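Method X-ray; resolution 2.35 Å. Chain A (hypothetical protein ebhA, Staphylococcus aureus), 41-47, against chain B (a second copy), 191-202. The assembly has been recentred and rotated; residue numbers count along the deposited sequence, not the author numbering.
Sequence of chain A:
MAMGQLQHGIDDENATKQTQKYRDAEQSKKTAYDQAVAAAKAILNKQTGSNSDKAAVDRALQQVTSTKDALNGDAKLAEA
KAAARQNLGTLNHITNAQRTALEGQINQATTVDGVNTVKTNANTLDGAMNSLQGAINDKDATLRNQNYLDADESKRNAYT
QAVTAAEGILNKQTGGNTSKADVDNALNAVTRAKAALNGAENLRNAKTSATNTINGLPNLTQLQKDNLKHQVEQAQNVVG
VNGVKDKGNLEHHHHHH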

# COMPACT_ATOMS: atom_id res chain seq x y z
N LYS A 41 1.42 9.80 33.50
CA LYS A 41 2.60 10.60 33.85
C LYS A 41 2.20 11.81 34.67
O LYS A 41 2.76 12.07 35.73
CB LYS A 41 3.33 11.07 32.58
CG LYS A 41 4.01 9.98 31.78
CD LYS A 41 4.68 10.57 30.55
CE LYS A 41 5.29 9.50 29.65
NZ LYS A 41 5.78 10.09 28.37
N ALA A 42 1.22 12.55 34.16
CA ALA A 42 0.74 13.75 34.83
C ALA A 42 0.23 13.44 36.23
O ALA A 42 0.58 14.11 37.20
CB ALA A 42 -0.36 14.40 34.00
N ILE A 43 -0.60 12.40 36.33
CA ILE A 43 -1.16 11.99 37.61
C ILE A 43 -0.06 11.55 38.57
O ILE A 43 -0.09 11.90 39.75
CB ILE A 43 -2.17 10.84 37.43
CG1 ILE A 43 -3.42 11.36 36.70
CG2 ILE A 43 -2.54 10.24 38.78
CD1 ILE A 43 -4.44 10.29 36.37
N LEU A 44 0.90 10.78 38.07
CA LEU A 44 1.99 10.30 38.90
C LEU A 44 2.82 11.48 39.41
O LEU A 44 3.32 11.47 40.53
CB LEU A 44 2.88 9.34 38.12
CG LEU A 44 3.81 8.46 38.95
CD1 LEU A 44 2.97 7.54 39.81
CD2 LEU A 44 4.71 7.65 38.05
N ASN A 45 2.96 12.50 38.56
CA ASN A 45 3.73 13.69 38.91
C ASN A 45 3.08 14.43 40.09
O ASN A 45 3.77 14.83 41.03
CB ASN A 45 3.82 14.63 37.70
CG ASN A 45 4.61 15.89 38.00
OD1 ASN A 45 5.68 15.83 38.61
ND2 ASN A 45 4.09 17.03 37.56
N LYS A 46 1.77 14.60 40.04
CA LYS A 46 1.03 15.28 41.10
C LYS A 46 1.38 14.76 42.49
O LYS A 46 1.50 15.54 43.43
CB LYS A 46 -0.47 15.15 40.86
CG LYS A 46 -1.04 16.17 39.89
CD LYS A 46 -2.32 15.68 39.24
CE LYS A 46 -3.36 15.21 40.26
NZ LYS A 46 -4.57 14.65 39.58
N GLN A 47 1.52 13.45 42.62
CA GLN A 47 1.86 12.85 43.90
C GLN A 47 3.34 13.04 44.24
O GLN A 47 4.22 12.72 43.45
CB GLN A 47 1.52 11.35 43.91
CG GLN A 47 0.09 11.05 44.34
CD GLN A 47 -0.89 11.08 43.19
OE1 GLN A 47 -0.72 11.82 42.23
NE2 GLN A 47 -1.95 10.28 43.29
N THR B 191 -5.59 16.23 27.59
CA THR B 191 -5.29 15.09 28.44
C THR B 191 -4.33 15.46 29.57
O THR B 191 -4.60 15.16 30.73
CB THR B 191 -4.66 13.94 27.63
OG1 THR B 191 -5.58 13.53 26.60
CG2 THR B 191 -4.35 12.75 28.53
N ARG B 192 -3.23 16.11 29.24
CA ARG B 192 -2.25 16.51 30.24
C ARG B 192 -2.79 17.54 31.22
O ARG B 192 -2.52 17.47 32.42
CB ARG B 192 -1.00 17.05 29.56
CG ARG B 192 -0.12 15.97 28.96
CD ARG B 192 0.96 16.54 28.06
NE ARG B 192 1.76 15.48 27.44
CZ ARG B 192 2.48 15.64 26.34
NH1 ARG B 192 2.51 16.80 25.71
NH2 ARG B 192 3.17 14.61 25.85
N ALA B 193 -3.56 18.49 30.70
CA ALA B 193 -4.13 19.54 31.54
C ALA B 193 -5.17 18.98 32.51
O ALA B 193 -5.20 19.37 33.68
CB ALA B 193 -4.77 20.63 30.67
N LYS B 194 -6.01 18.07 32.03
CA LYS B 194 -7.04 17.50 32.89
C LYS B 194 -6.41 16.63 33.97
O LYS B 194 -6.80 16.70 35.14
CB LYS B 194 -8.02 16.66 32.06
CG LYS B 194 -9.33 16.39 32.78
CD LYS B 194 -10.30 15.55 31.96
CE LYS B 194 -9.85 14.10 31.86
NZ LYS B 194 -10.80 13.29 31.04
N ALA B 195 -5.42 15.83 33.58
CA ALA B 195 -4.73 14.96 34.53
C ALA B 195 -3.89 15.78 35.50
O ALA B 195 -3.56 15.31 36.59
CB ALA B 195 -3.84 13.97 33.77
N ALA B 196 -3.56 17.00 35.10
CA ALA B 196 -2.75 17.89 35.93
C ALA B 196 -3.55 18.56 37.04
O ALA B 196 -2.97 19.00 38.04
CB ALA B 196 -2.07 18.93 35.06
N LEU B 197 -4.86 18.67 36.86
CA LEU B 197 -5.72 19.29 37.87
C LEU B 197 -5.36 18.72 39.24
O LEU B 197 -5.42 17.51 39.46
CB LEU B 197 -7.19 19.03 37.54
CG LEU B 197 -7.94 20.12 36.77
CD1 LEU B 197 -6.99 20.94 35.92
CD2 LEU B 197 -9.02 19.48 35.92
N ASN B 198 -4.99 19.60 40.17
CA ASN B 198 -4.58 19.18 41.50
C ASN B 198 -5.44 19.71 42.65
O ASN B 198 -4.96 19.91 43.76
CB ASN B 198 -3.12 19.60 41.73
CG ASN B 198 -2.96 21.10 41.78
OD1 ASN B 198 -3.63 21.84 41.06
ND2 ASN B 198 -2.06 21.57 42.64
N GLY B 199 -6.73 19.92 42.38
CA GLY B 199 -7.62 20.41 43.42
C GLY B 199 -7.65 19.45 44.59
O GLY B 199 -7.76 19.85 45.75
N ALA B 200 -7.53 18.16 44.27
CA ALA B 200 -7.53 17.12 45.28
C ALA B 200 -6.33 17.26 46.21
O ALA B 200 -6.45 17.14 47.43
CB ALA B 200 -7.51 15.76 44.61
N GLU B 201 -5.17 17.52 45.61
CA GLU B 201 -3.94 17.70 46.36
C GLU B 201 -3.97 18.96 47.20
O GLU B 201 -3.57 18.94 48.37
CB GLU B 201 -2.74 17.73 45.41
CG GLU B 201 -2.16 16.37 45.07
CD GLU B 201 -3.22 15.33 44.73
OE1 GLU B 201 -3.99 14.94 45.63
OE2 GLU B 201 -3.27 14.90 43.55
N ASN B 202 -4.43 20.06 46.62
CA ASN B 202 -4.50 21.32 47.35
C ASN B 202 -5.34 21.18 48.61
O ASN B 202 -5.02 21.75 49.65
CB ASN B 202 -5.09 22.44 46.47
CG ASN B 202 -4.16 22.85 45.34
OD1 ASN B 202 -2.94 22.89 45.51
ND2 ASN B 202 -4.74 23.18 44.19
O HOH W 1 3.64 12.15 26.93

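Helix 41-46 of chain A runs roughly parallel to helix 191-196 of chain B, their axes inclined by 28° and 8.3 Å apart at closest approach. The backbones come closest at Ala A42 and Ala B196, whose CA atoms are 5.5 Å apart, and at Ile A43 and Ala B195, whose CA atoms are 5.6 Å apart. Beyond its helix, chain B passes through Leu B197 and Asn B198 before a second helix begins at Gly B199.

The methyl groups of Ala A42 and Ala B195 point toward the opposing stretches and meet with their CB atoms 3.5 Å apart. Ile A43, directed sideways, adds a flanking apolar contact from CG1 to Ala B195 CB at 3.9 Å.

Lys A46 provides the polar part of the interface. Its side chain reaches the C-terminal end of the chain B helix, where carbonyls lack the usual amide partners of the next helical turn. Lys A46 NZ donates hydrogen bonds to Ala B195 O (3.2 Å) and Leu B197 O (3.0 Å). Glu B201 also points toward chain A, but its OE2 remains 4.2 Å from Lys A46 NZ, beyond a salt bridge. Near the start of the two stretches, a water accepts a hydrogen bond from Arg B192 NH2 (2.7 Å) and a weak one from Lys A41 NZ (3.3 Å), linking the two chains.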